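Cell death abnormality protein 2 (Caenorhabditis elegans, PDB 3QWX) acts as a CRK-family SH2-SH3 signalling adaptor required for cell migration and for the engulfment of cell corpses. Local coordinates at residues 11-16 with 160-165; 40-43 with 48-51; 51-56 with 107-112; 143-148 with 154-159. All coordinates share one frame; numbering follows the deposited sequence.

Contact 1 (11-16 with 160-165); sequences WRSFYF and LGTTGL
Ser-13 lies against the backbone of Gly-161. Its CB is 3.7 Å from Gly-161 O. Its OG stands anti to its own carbonyl carbon (chi1 -57°), which turns the hydroxyl to the Thr-162 side of the gap. No direct hydrogen bond joins the two segments. Two waters do the bridging instead, and Thr-162 is reached through one of them. That water sits 2.9 Å from Ser-13 OG and 3.3 Å from Thr-162 OG1, so the two hydroxyls are linked through it. The other water accepts from Thr-163 N at 2.9 Å and donates to Arg-12 O at 3.2 Å. This is a small, surface-lying meeting of two domains. Residues 11-13 are the end of a 3-10 segment of the SH2 domain, and 160-162 are the turn leading into strand 163-167 of the SH3 domain. Gly-161 comes close because it has no side chain, and its positive phi of 102° also suits glycine. Ser-13 O and Gly-161 O come within 3.6 Å of each other, two acceptors with no bond between them. Trp-11 CZ2 lies 3.5 Å above the centre of the Arg-12 guanidinium, with the two planes tilted to each other. Trp-11 and Phe-14 both pack on Leu-96 of helix 92-98. On the SH3 side, Asn-158 OD1 accepts a hydrogen bond from Thr-162 N and so holds the turn.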
loop_
_atom_site.group_PDB
_atom_site.type_symbol
_atom_site.label_atom_id
_atom_site.label_comp_id
_atom_site.label_asym_id
_atom_site.label_seq_id
_atom_site.Cartn_x
_atom_site.Cartn_y
_atom_site.Cartn_z
ATOM N N TRP A 11 -0.030 -7.257 -3.149
ATOM C CA TRP A 11 -0.220 -6.366 -2.005
ATOM C C TRP A 11 0.833 -5.261 -1.876
ATOM O O TRP A 11 0.589 -4.236 -1.232
ATOM C CB TRP A 11 -0.304 -7.168 -0.706
ATOM C CG TRP A 11 0.959 -7.876 -0.321
ATOM C CD1 TRP A 11 1.272 -9.183 -0.566
ATOM C CD2 TRP A 11 2.075 -7.324 0.392
ATOM N NE1 TRP A 11 2.508 -9.480 -0.047
ATOM C CE2 TRP A 11 3.026 -8.353 0.538
ATOM C CE3 TRP A 11 2.365 -6.057 0.915
ATOM C CZ2 TRP A 11 4.253 -8.152 1.187
ATOM C CZ3 TRP A 11 3.583 -5.862 1.561
ATOM C CH2 TRP A 11 4.508 -6.902 1.691
ATOM N N ARG A 12 1.999 -5.470 -2.478
ATOM C CA ARG A 12 3.062 -4.466 -2.425
ATOM C C ARG A 12 2.656 -3.194 -3.176
ATOM O O ARG A 12 3.211 -2.119 -2.945
ATOM C CB ARG A 12 4.390 -5.046 -2.930
ATOM C CG ARG A 12 5.021 -6.048 -1.943
ATOM C CD ARG A 12 6.228 -6.747 -2.547
ATOM N NE ARG A 12 6.911 -7.647 -1.612
ATOM C CZ ARG A 12 6.546 -8.903 -1.362
ATOM N NH1 ARG A 12 5.471 -9.425 -1.951
ATOM N NH2 ARG A 12 7.244 -9.638 -0.503
ATOM N N SER A 13 1.655 -3.317 -4.042
ATOM C CA SER A 13 1.080 -2.163 -4.730
ATOM C C SER A 13 0.032 -1.420 -3.887
ATOM O O SER A 13 -0.396 -0.326 -4.253
ATOM C CB SER A 13 0.484 -2.574 -6.076
ATOM O OG SER A 13 1.461 -3.203 -6.892
ATOM N N PHE A 14 -0.408 -2.007 -2.774
ATOM C CA PHE A 14 -1.186 -1.209 -1.815
ATOM C C PHE A 14 -0.492 -1.039 -0.460
ATOM O O PHE A 14 -1.137 -0.855 0.581
ATOM C CB PHE A 14 -2.652 -1.631 -1.704
ATOM C CG PHE A 14 -2.883 -3.113 -1.626
ATOM C CD1 PHE A 14 -2.697 -3.797 -0.437
ATOM C CD2 PHE A 14 -3.359 -3.808 -2.731
ATOM C CE1 PHE A 14 -2.953 -5.173 -0.356
ATOM C CE2 PHE A 14 -3.621 -5.177 -2.663
ATOM C CZ PHE A 14 -3.409 -5.857 -1.476
ATOM N N TYR A 15 0.841 -1.072 -0.518
ATOM C CA TYR A 15 1.717 -0.933 0.639
ATOM C C TYR A 15 2.355 0.465 0.615
ATOM O O TYR A 15 2.850 0.906 -0.422
ATOM C CB TYR A 15 2.773 -2.046 0.596
ATOM C CG TYR A 15 3.950 -1.871 1.527
ATOM C CD1 TYR A 15 3.772 -1.727 2.889
ATOM C CD2 TYR A 15 5.245 -1.875 1.033
ATOM C CE1 TYR A 15 4.855 -1.567 3.736
ATOM C CE2 TYR A 15 6.332 -1.726 1.868
ATOM C CZ TYR A 15 6.135 -1.572 3.218
ATOM O OH TYR A 15 7.225 -1.417 4.047
ATOM N N PHE A 16 2.307 1.168 1.746
ATOM C CA PHE A 16 2.742 2.557 1.811
ATOM C C PHE A 16 3.866 2.729 2.839
ATOM O O PHE A 16 3.631 3.128 3.978
ATOM C CB PHE A 16 1.561 3.484 2.120
ATOM C CG PHE A 16 0.500 3.500 1.044
ATOM C CD1 PHE A 16 -0.480 2.509 0.989
ATOM C CD2 PHE A 16 0.487 4.497 0.087
ATOM C CE1 PHE A 16 -1.450 2.516 -0.014
ATOM C CE2 PHE A 16 -0.482 4.520 -0.904
ATOM C CZ PHE A 16 -1.456 3.522 -0.958
ATOM N N LEU A 160 1.114 -0.556 -13.358
ATOM C CA LEU A 160 1.019 -1.743 -12.523
ATOM C C LEU A 160 0.506 -1.415 -11.115
ATOM O O LEU A 160 0.036 -2.297 -10.398
ATOM C CB LEU A 160 2.373 -2.465 -12.472
ATOM C CG LEU A 160 2.739 -3.434 -13.609
ATOM C CD1 LEU A 160 2.287 -2.933 -14.979
ATOM C CD2 LEU A 160 4.241 -3.736 -13.614
ATOM N N GLY A 161 0.579 -0.146 -10.730
ATOM C CA GLY A 161 0.162 0.268 -9.399
ATOM C C GLY A 161 1.335 0.504 -8.466
ATOM O O GLY A 161 1.155 0.867 -7.301
ATOM N N THR A 162 2.544 0.307 -8.987
ATOM C CA THR A 162 3.765 0.543 -8.226
ATOM C C THR A 162 4.049 2.037 -8.042
ATOM O O THR A 162 3.987 2.819 -8.993
ATOM C CB THR A 162 4.976 -0.116 -8.900
ATOM O OG1 THR A 162 4.646 -1.465 -9.243
ATOM C CG2 THR A 162 6.199 -0.107 -7.968
ATOM N N THR A 163 4.379 2.420 -6.813
ATOM C CA THR A 163 4.540 3.823 -6.450
ATOM C C THR A 163 5.981 4.134 -6.032
ATOM O O THR A 163 6.667 3.296 -5.465
ATOM C CB THR A 163 3.589 4.214 -5.294
ATOM O OG1 THR A 163 2.231 4.241 -5.769
ATOM C CG2 THR A 163 3.938 5.582 -4.764
ATOM N N GLY A 164 6.435 5.355 -6.300
ATOM C CA GLY A 164 7.766 5.754 -5.900
ATOM C C GLY A 164 8.082 7.144 -6.418
ATOM O O GLY A 164 7.299 7.723 -7.153
ATOM N N LEU A 165 9.249 7.654 -6.059
ATOM C CA LEU A 165 9.640 9.009 -6.408
ATOM C C LEU A 165 10.290 9.062 -7.788
ATOM O O LEU A 165 11.007 8.148 -8.192
ATOM C CB LEU A 165 10.622 9.564 -5.371
ATOM C CG LEU A 165 10.123 9.815 -3.951
ATOM C CD1 LEU A 165 11.278 10.241 -3.056
ATOM C CD2 LEU A 165 9.056 10.869 -3.970
HETATM O O HOH W 1 3.861 0.386 -4.755
HETATM O O HOH W 2 4.226 -2.800 -6.279
#

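Contact 2 (40-43 with 48-51). With SO4 (sulfate ion), chain B.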
loop_
_atom_site.group_PDB
_atom_site.type_symbol
_atom_site.label_atom_id
_atom_site.label_comp_id
_atom_site.label_asym_id
_atom_site.label_seq_id
_atom_site.Cartn_x
_atom_site.Cartn_y
_atom_site.Cartn_z
ATOM N N MET A 40 -1.860 -1.227 3.415
ATOM C CA MET A 40 -0.807 -1.740 4.265
ATOM C C MET A 40 0.308 -0.715 4.377
ATOM O O MET A 40 0.462 0.141 3.515
ATOM C CB MET A 40 -0.267 -3.064 3.732
ATOM C CG MET A 40 -1.151 -4.254 4.126
ATOM S SD MET A 40 -0.464 -5.758 3.458
ATOM C CE MET A 40 1.054 -5.913 4.397
ATOM N N ARG A 41 1.059 -0.807 5.462
ATOM C CA ARG A 41 2.115 0.150 5.764
ATOM C C ARG A 41 3.042 -0.492 6.777
ATOM O O ARG A 41 2.789 -1.607 7.236
ATOM C CB ARG A 41 1.531 1.433 6.357
ATOM C CG ARG A 41 0.754 1.202 7.631
ATOM C CD ARG A 41 0.132 2.469 8.193
ATOM N NE ARG A 41 -0.710 2.130 9.342
ATOM C CZ ARG A 41 -0.241 1.876 10.560
ATOM N NH1 ARG A 41 1.058 1.938 10.787
ATOM N NH2 ARG A 41 -1.065 1.553 11.550
ATOM N N ASP A 42 4.100 0.216 7.150
ATOM C CA ASP A 42 4.970 -0.269 8.215
ATOM C C ASP A 42 4.368 -0.062 9.604
ATOM O O ASP A 42 3.735 0.958 9.880
ATOM C CB ASP A 42 6.350 0.383 8.105
ATOM C CG ASP A 42 7.026 0.048 6.797
ATOM O OD1 ASP A 42 7.065 -1.149 6.460
ATOM O OD2 ASP A 42 7.484 0.968 6.094
ATOM N N SER A 43 4.560 -1.042 10.478
ATOM C CA SER A 43 4.213 -0.880 11.882
ATOM C C SER A 43 5.275 -0.059 12.628
ATOM O O SER A 43 6.399 0.088 12.159
ATOM C CB SER A 43 4.068 -2.256 12.541
ATOM O OG SER A 43 3.869 -2.144 13.930
ATOM N N GLU A 48 7.455 -5.554 11.360
ATOM C CA GLU A 48 6.038 -5.883 11.260
ATOM C C GLU A 48 5.341 -4.977 10.239
ATOM O O GLU A 48 5.852 -3.913 9.876
ATOM C CB GLU A 48 5.339 -5.788 12.621
ATOM C CG GLU A 48 6.044 -6.506 13.784
ATOM C CD GLU A 48 6.109 -8.025 13.632
ATOM O OE1 GLU A 48 6.222 -8.530 12.487
ATOM O OE2 GLU A 48 6.062 -8.712 14.670
ATOM N N TYR A 49 4.188 -5.425 9.756
ATOM C CA TYR A 49 3.343 -4.599 8.914
ATOM C C TYR A 49 2.087 -4.260 9.680
ATOM O O TYR A 49 1.727 -4.932 10.637
ATOM C CB TYR A 49 2.974 -5.307 7.607
ATOM C CG TYR A 49 4.126 -5.503 6.653
ATOM C CD1 TYR A 49 4.802 -4.411 6.112
ATOM C CD2 TYR A 49 4.524 -6.775 6.266
ATOM C CE1 TYR A 49 5.848 -4.587 5.232
ATOM C CE2 TYR A 49 5.571 -6.959 5.386
ATOM C CZ TYR A 49 6.235 -5.864 4.873
ATOM O OH TYR A 49 7.273 -6.052 3.988
ATOM N N SER A 50 1.418 -3.207 9.241
ATOM C CA SER A 50 0.133 -2.833 9.784
ATOM C C SER A 50 -0.854 -2.777 8.644
ATOM O O SER A 50 -0.543 -2.263 7.576
ATOM C CB SER A 50 0.201 -1.461 10.457
ATOM O OG SER A 50 0.717 -1.565 11.765
ATOM N N LEU A 51 -2.038 -3.320 8.889
ATOM C CA LEU A 51 -3.160 -3.226 7.984
ATOM C C LEU A 51 -4.112 -2.199 8.584
ATOM O O LEU A 51 -4.565 -2.369 9.714
ATOM C CB LEU A 51 -3.851 -4.594 7.888
ATOM C CG LEU A 51 -5.124 -4.732 7.059
ATOM C CD1 LEU A 51 -4.863 -4.513 5.567
ATOM C CD2 LEU A 51 -5.736 -6.099 7.298
HETATM S S SO4 B . 1.502 0.979 14.575
HETATM O O1 SO4 B . 2.223 1.543 13.437
HETATM O O2 SO4 B . 1.710 1.836 15.738
HETATM O O3 SO4 B . 0.068 0.892 14.311
HETATM O O4 SO4 B . 2.001 -0.366 14.827
#
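Arg-41 and Ser-50 form the hydrogen-bonded pair of an antiparallel hairpin in the central sheet of the SH2 domain. Ser-50 N gives a nearly straight bond to Arg-41 O (2.9 Å, 173°), and Arg-41 N bonds back to Ser-50 O. CG of Arg-41 sits between its backbone N and carbonyl carbon (chi1 59°), and the chain then runs extended to NE. This lays the guanidinium over Ser-50, whose CB is 3.3 Å above the centre of its plane. NE is held by Thr-52 OG1. The two end nitrogens point at a sulfate, probably from the crystallisation liquor: NH1 reaches O1 at 2.9 Å and NH2 reaches O3 at 3.1 Å. Arg-21 and Ser-44 N also bind this ion. The site is consistent with the phosphotyrosine pocket of SH2 domains, where an arginine of this strand binds the phosphate. Met-40 lies on the other face with Leu-51. The Met-40 chain bends and brings CE to 3.8 Å from Tyr-49 CB. Asp-42 lies alongside the Tyr-49 ring, and its OD1 bonds to Tyr-15 OH. In Ser-43, OG stands anti to the backbone N (chi1 174°), which directs it at the sulfate, and it donates to O4 at 2.7 Å.

Contact 3 (51-56 with 107-112)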
loop_
_atom_site.group_PDB
_atom_site.type_symbol
_atom_site.label_atom_id
_atom_site.label_comp_id
_atom_site.label_asym_id
_atom_site.label_seq_id
_atom_site.Cartn_x
_atom_site.Cartn_y
_atom_site.Cartn_z
ATOM N N LEU A 51 -2.038 -3.320 8.889
ATOM C CA LEU A 51 -3.160 -3.226 7.984
ATOM C C LEU A 51 -4.112 -2.199 8.584
ATOM O O LEU A 51 -4.565 -2.369 9.714
ATOM C CB LEU A 51 -3.851 -4.594 7.888
ATOM C CG LEU A 51 -5.124 -4.732 7.059
ATOM C CD1 LEU A 51 -4.863 -4.513 5.567
ATOM C CD2 LEU A 51 -5.736 -6.099 7.298
ATOM N N THR A 52 -4.413 -1.149 7.829
ATOM C CA THR A 52 -5.352 -0.099 8.257
ATOM C C THR A 52 -6.606 -0.110 7.368
ATOM O O THR A 52 -6.500 -0.092 6.141
ATOM C CB THR A 52 -4.684 1.324 8.234
ATOM O OG1 THR A 52 -3.493 1.309 9.029
ATOM C CG2 THR A 52 -5.630 2.389 8.791
ATOM N N VAL A 53 -7.783 -0.146 8.001
ATOM C CA VAL A 53 -9.057 -0.373 7.315
ATOM C C VAL A 53 -10.165 0.579 7.799
ATOM O O VAL A 53 -10.316 0.816 8.992
ATOM C CB VAL A 53 -9.568 -1.834 7.521
ATOM C CG1 VAL A 53 -10.626 -2.196 6.487
ATOM C CG2 VAL A 53 -8.429 -2.825 7.456
ATOM N N ARG A 54 -10.936 1.119 6.862
ATOM C CA ARG A 54 -12.163 1.849 7.192
ATOM C C ARG A 54 -13.262 0.804 7.365
ATOM O O ARG A 54 -13.635 0.124 6.403
ATOM C CB ARG A 54 -12.525 2.800 6.050
ATOM C CG ARG A 54 -13.855 3.532 6.203
ATOM C CD ARG A 54 -13.891 4.452 7.411
ATOM N NE ARG A 54 -15.058 5.334 7.351
ATOM C CZ ARG A 54 -15.070 6.515 6.727
ATOM N NH1 ARG A 54 -13.970 6.954 6.126
ATOM N NH2 ARG A 54 -16.171 7.264 6.712
ATOM N N GLU A 55 -13.752 0.653 8.590
ATOM C CA GLU A 55 -14.671 -0.443 8.911
ATOM C C GLU A 55 -16.053 0.044 9.327
ATOM O O GLU A 55 -16.999 -0.739 9.419
ATOM C CB GLU A 55 -14.069 -1.350 9.994
ATOM C CG GLU A 55 -12.835 -2.106 9.499
ATOM C CD GLU A 55 -12.428 -3.242 10.398
ATOM O OE1 GLU A 55 -13.257 -4.149 10.654
ATOM O OE2 GLU A 55 -11.270 -3.238 10.844
ATOM N N ALA A 56 -16.171 1.339 9.576
ATOM C CA ALA A 56 -17.452 1.914 9.968
ATOM C C ALA A 56 -17.507 3.384 9.574
ATOM O O ALA A 56 -16.477 4.014 9.368
ATOM C CB ALA A 56 -17.669 1.747 11.473
ATOM N N ALA A 107 -15.766 -4.982 9.470
ATOM C CA ALA A 107 -15.867 -5.097 8.010
ATOM C C ALA A 107 -14.792 -5.978 7.363
ATOM O O ALA A 107 -13.768 -6.281 7.963
ATOM C CB ALA A 107 -15.878 -3.711 7.362
ATOM N N SER A 108 -15.050 -6.381 6.124
ATOM C CA SER A 108 -14.079 -7.110 5.322
ATOM C C SER A 108 -13.265 -6.160 4.437
ATOM O O SER A 108 -13.630 -5.006 4.257
ATOM C CB SER A 108 -14.791 -8.120 4.441
ATOM O OG SER A 108 -15.190 -9.238 5.201
ATOM N N LEU A 109 -12.172 -6.668 3.881
ATOM C CA LEU A 109 -11.363 -5.947 2.904
ATOM C C LEU A 109 -12.045 -5.949 1.535
ATOM O O LEU A 109 -12.290 -7.011 0.981
ATOM C CB LEU A 109 -9.995 -6.626 2.784
ATOM C CG LEU A 109 -9.202 -6.777 4.084
ATOM C CD1 LEU A 109 -7.840 -7.386 3.780
ATOM C CD2 LEU A 109 -9.059 -5.415 4.782
ATOM N N LEU A 110 -12.358 -4.771 0.990
ATOM C CA LEU A 110 -13.084 -4.710 -0.275
ATOM C C LEU A 110 -12.216 -4.107 -1.366
ATOM O O LEU A 110 -12.146 -4.638 -2.479
ATOM C CB LEU A 110 -14.384 -3.911 -0.133
ATOM C CG LEU A 110 -15.487 -4.120 -1.182
ATOM C CD1 LEU A 110 -16.832 -3.594 -0.692
ATOM C CD2 LEU A 110 -15.142 -3.506 -2.533
ATOM N N ALA A 111 -11.554 -2.998 -1.043
ATOM C CA ALA A 111 -10.789 -2.256 -2.042
ATOM C C ALA A 111 -9.535 -1.609 -1.458
ATOM O O ALA A 111 -9.567 -1.022 -0.388
ATOM C CB ALA A 111 -11.664 -1.207 -2.703
ATOM N N ALA A 112 -8.432 -1.726 -2.181
ATOM C CA ALA A 112 -7.191 -1.058 -1.810
ATOM C C ALA A 112 -7.348 0.467 -1.926
ATOM O O ALA A 112 -7.888 0.979 -2.922
ATOM C CB ALA A 112 -6.061 -1.538 -2.706
#
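Glu-55 OE1 accepts a hydrogen bond from Ala-107 N, 2.9 Å long with an angle of 159° at the hydrogen. The oxygen uses its anti lone pair, the one turned away from OE2. CG of Glu-55 stands anti to its own carbonyl carbon (chi1 -67°), and the chain is extended beyond it, which carries the carboxylate across to the backbone N of Ala-107. Ala-107 CB packs against the Glu-55 backbone and CB, 3.8 Å from Glu-55 CA. A second patch is purely apolar. Leu-109 CD2 meets Val-53 CG2 at 3.8 Å and CG1 at 4.0 Å, so one methyl touches both branches of the valine. The two side chains cross at about a right angle. The same CD2 lies 4.2 Å from Leu-51 CD2. Leu-51 and Val-53 alternate along the strand with Thr-52 and send their side chains to the same side, where Leu-109 covers them.

The next shell fixes the carboxylate further. Glu-55 OE1 also accepts from the backbone N of Thr-105 and Glu-106, and OE2 bonds to Tyr-65 OH. Three backbone N-H groups and a hydroxyl thus satisfy this buried acid, which would probably stabilise its negative charge. Phe-38 of strand 37-42 adjoins Leu-51, Val-53 and Leu-109 and extends the apolar patch. Arg-54 points elsewhere, and its NE bonds to Ala-56 O at 2.8 Å. The arrangement belongs to the SH2 fold, a central antiparallel sheet with a helix on each side, here with the C-terminal segment packed on the face away from helix 21-29.

Contact 4 (143-148 with 154-159)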
loop_
_atom_site.group_PDB
_atom_site.type_symbol
_atom_site.label_atom_id
_atom_site.label_comp_id
_atom_site.label_asym_id
_atom_site.label_seq_id
_atom_site.Cartn_x
_atom_site.Cartn_y
_atom_site.Cartn_z
ATOM N N LEU A 143 2.689 7.977 -16.520
ATOM C CA LEU A 143 2.676 7.863 -15.070
ATOM C C LEU A 143 1.633 8.800 -14.504
ATOM O O LEU A 143 1.203 9.753 -15.155
ATOM C CB LEU A 143 4.039 8.206 -14.474
ATOM C CG LEU A 143 5.256 7.419 -14.979
ATOM C CD1 LEU A 143 6.519 8.082 -14.490
ATOM C CD2 LEU A 143 5.210 5.934 -14.538
ATOM N N GLU A 144 1.232 8.509 -13.283
ATOM C CA GLU A 144 0.277 9.338 -12.573
ATOM C C GLU A 144 0.992 9.927 -11.379
ATOM O O GLU A 144 1.548 9.204 -10.552
ATOM C CB GLU A 144 -0.935 8.500 -12.141
ATOM C CG GLU A 144 -1.859 8.187 -13.313
ATOM C CD GLU A 144 -2.856 7.063 -13.020
ATOM O OE1 GLU A 144 -2.843 6.536 -11.897
ATOM O OE2 GLU A 144 -3.636 6.703 -13.930
ATOM N N ILE A 145 0.983 11.250 -11.300
ATOM C CA ILE A 145 1.616 11.954 -10.201
ATOM C C ILE A 145 0.658 12.083 -9.021
ATOM O O ILE A 145 -0.437 12.618 -9.162
ATOM C CB ILE A 145 2.095 13.349 -10.653
ATOM C CG1 ILE A 145 3.062 13.218 -11.837
ATOM C CG2 ILE A 145 2.745 14.107 -9.506
ATOM C CD1 ILE A 145 4.323 12.409 -11.547
ATOM N N LEU A 146 1.094 11.606 -7.858
ATOM C CA LEU A 146 0.266 11.580 -6.657
ATOM C C LEU A 146 0.638 12.673 -5.676
ATOM O O LEU A 146 -0.150 13.029 -4.797
ATOM C CB LEU A 146 0.424 10.239 -5.932
ATOM C CG LEU A 146 -0.300 8.980 -6.414
ATOM C CD1 LEU A 146 -0.886 9.117 -7.793
ATOM C CD2 LEU A 146 0.615 7.787 -6.316
ATOM N N SER A 147 1.854 13.184 -5.792
ATOM C CA SER A 147 2.292 14.205 -4.863
ATOM C C SER A 147 3.449 14.983 -5.434
ATOM O O SER A 147 4.398 14.397 -5.956
ATOM C CB SER A 147 2.707 13.589 -3.528
ATOM O OG SER A 147 2.967 14.617 -2.595
ATOM N N LYS A 148 3.362 16.305 -5.346
ATOM C CA LYS A 148 4.500 17.147 -5.695
ATOM C C LYS A 148 5.296 17.547 -4.453
ATOM O O LYS A 148 5.354 18.716 -4.076
ATOM C CB LYS A 148 4.048 18.344 -6.521
ATOM C CG LYS A 148 3.615 17.926 -7.907
ATOM C CD LYS A 148 3.238 19.108 -8.775
ATOM C CE LYS A 148 2.955 18.638 -10.195
ATOM N NZ LYS A 148 2.746 19.776 -11.120
ATOM N N TRP A 154 8.845 13.983 -7.301
ATOM C CA TRP A 154 7.406 13.808 -7.162
ATOM C C TRP A 154 7.061 12.339 -6.965
ATOM O O TRP A 154 7.707 11.462 -7.534
ATOM C CB TRP A 154 6.675 14.304 -8.410
ATOM C CG TRP A 154 6.828 15.760 -8.716
ATOM C CD1 TRP A 154 7.312 16.731 -7.889
ATOM C CD2 TRP A 154 6.483 16.412 -9.944
ATOM N NE1 TRP A 154 7.294 17.945 -8.529
ATOM C CE2 TRP A 154 6.795 17.778 -9.794
ATOM C CE3 TRP A 154 5.948 15.971 -11.160
ATOM C CZ2 TRP A 154 6.576 18.712 -10.806
ATOM C CZ3 TRP A 154 5.745 16.893 -12.168
ATOM C CH2 TRP A 154 6.060 18.253 -11.985
ATOM N N GLU A 155 6.032 12.070 -6.170
ATOM C CA GLU A 155 5.529 10.708 -6.023
ATOM C C GLU A 155 4.684 10.338 -7.252
ATOM O O GLU A 155 3.736 11.049 -7.597
ATOM C CB GLU A 155 4.688 10.576 -4.745
ATOM C CG GLU A 155 4.202 9.142 -4.470
ATOM C CD GLU A 155 3.245 9.040 -3.279
ATOM O OE1 GLU A 155 2.721 10.076 -2.824
ATOM O OE2 GLU A 155 3.007 7.912 -2.807
ATOM N N ALA A 156 5.047 9.231 -7.901
ATOM C CA ALA A 156 4.379 8.761 -9.121
ATOM C C ALA A 156 3.871 7.316 -8.968
ATOM O O ALA A 156 4.295 6.589 -8.065
ATOM C CB ALA A 156 5.320 8.857 -10.289
ATOM N N ARG A 157 2.965 6.913 -9.852
ATOM C CA ARG A 157 2.400 5.573 -9.841
ATOM C C ARG A 157 2.391 5.062 -11.269
ATOM O O ARG A 157 1.962 5.764 -12.179
ATOM C CB ARG A 157 0.966 5.593 -9.293
ATOM C CG ARG A 157 0.347 4.213 -9.137
ATOM C CD ARG A 157 -0.960 4.285 -8.351
ATOM N NE ARG A 157 -1.950 5.125 -9.004
ATOM C CZ ARG A 157 -2.823 5.902 -8.370
ATOM N NH1 ARG A 157 -2.849 5.967 -7.041
ATOM N NH2 ARG A 157 -3.676 6.625 -9.073
ATOM N N ASN A 158 2.868 3.848 -11.482
ATOM C CA ASN A 158 2.845 3.310 -12.838
ATOM C C ASN A 158 1.574 2.493 -13.130
ATOM O O ASN A 158 0.704 2.352 -12.260
ATOM C CB ASN A 158 4.133 2.539 -13.160
ATOM C CG ASN A 158 4.268 1.238 -12.370
ATOM O OD1 ASN A 158 3.299 0.720 -11.817
ATOM N ND2 ASN A 158 5.470 0.700 -12.342
ATOM N N ALA A 159 1.462 1.979 -14.350
ATOM C CA ALA A 159 0.278 1.224 -14.773
ATOM C C ALA A 159 0.035 -0.003 -13.903
ATOM O O ALA A 159 -1.105 -0.447 -13.743
ATOM C CB ALA A 159 0.402 0.810 -16.237
#
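Lys-148 lies along the Trp-154 indole at the turn end of an antiparallel beta hairpin of the SH3 domain. Strands 142-147 and 153-157 make this hairpin. The lysine chain is extended beyond CG and runs in the same direction as the indole. Its CG sits 3.6 Å over the five-membered ring, only 7° off the normal, in a CH-pi contact. Its NZ reaches the six-membered ring off-centre, 4.3 Å from the centroid, in a cation-pi contact. The lysine thus covers one face of the indole. Ile-145 CD1 comes to the rim instead, 3.9 Å from Trp-154 CE3, and fills the notch between that rim and the small Ala-156 methyl.

A classic beta bulge shifts the register here. Leu-146 and Ser-147 both face Glu-155: Leu-146 N bonds to Glu-155 O at 2.7 Å, and Ser-147 N bonds weakly to the same oxygen. The bulge turns Leu-146 towards the neighbouring strand. Its CD2 settles against Arg-157 CB at 3.7 Å, and CD1 lies over one face of the guanidinium, towards the rim. Glu-155 extends past Ser-147 and ends in a salt bridge with Lys-115. At the open end of the hairpin, the Leu-143 CD2 methyl rests on Asn-158 CB.

Arg-157 bends at chi3 (60°), which brings its guanidinium over to Glu-144 on the neighbouring strand. The carboxylate and guanidinium planes stand almost perpendicular. Glu-144 OE1 lies near the guanidinium plane and accepts a hydrogen bond from Arg-157 NH2 at 2.9 Å as part of a salt bridge, with a weak second bond from NE.

Contacts 2 and 3 belong to the SH2 domain and contact 4 to the SH3 domain. Contact 1 joins the two domains, and its residues enclose the other three along the chain. Contacts 2 and 3 share Leu-51 and strand 49-54, with centres about 14 Å apart. Strand 15-16 of contact 1 pairs with strand 37-42 of contact 2. On the SH3 side, strand 163-167 pairs with strand 153-157 of contact 4, whose centre is about 10 Å from that of contact 1. Contacts 2 and 4 do not touch, with centres about 22 Å apart. The sulfate site lies in one domain and the SH3 hairpin in the other, with a small water-bridged interface between them.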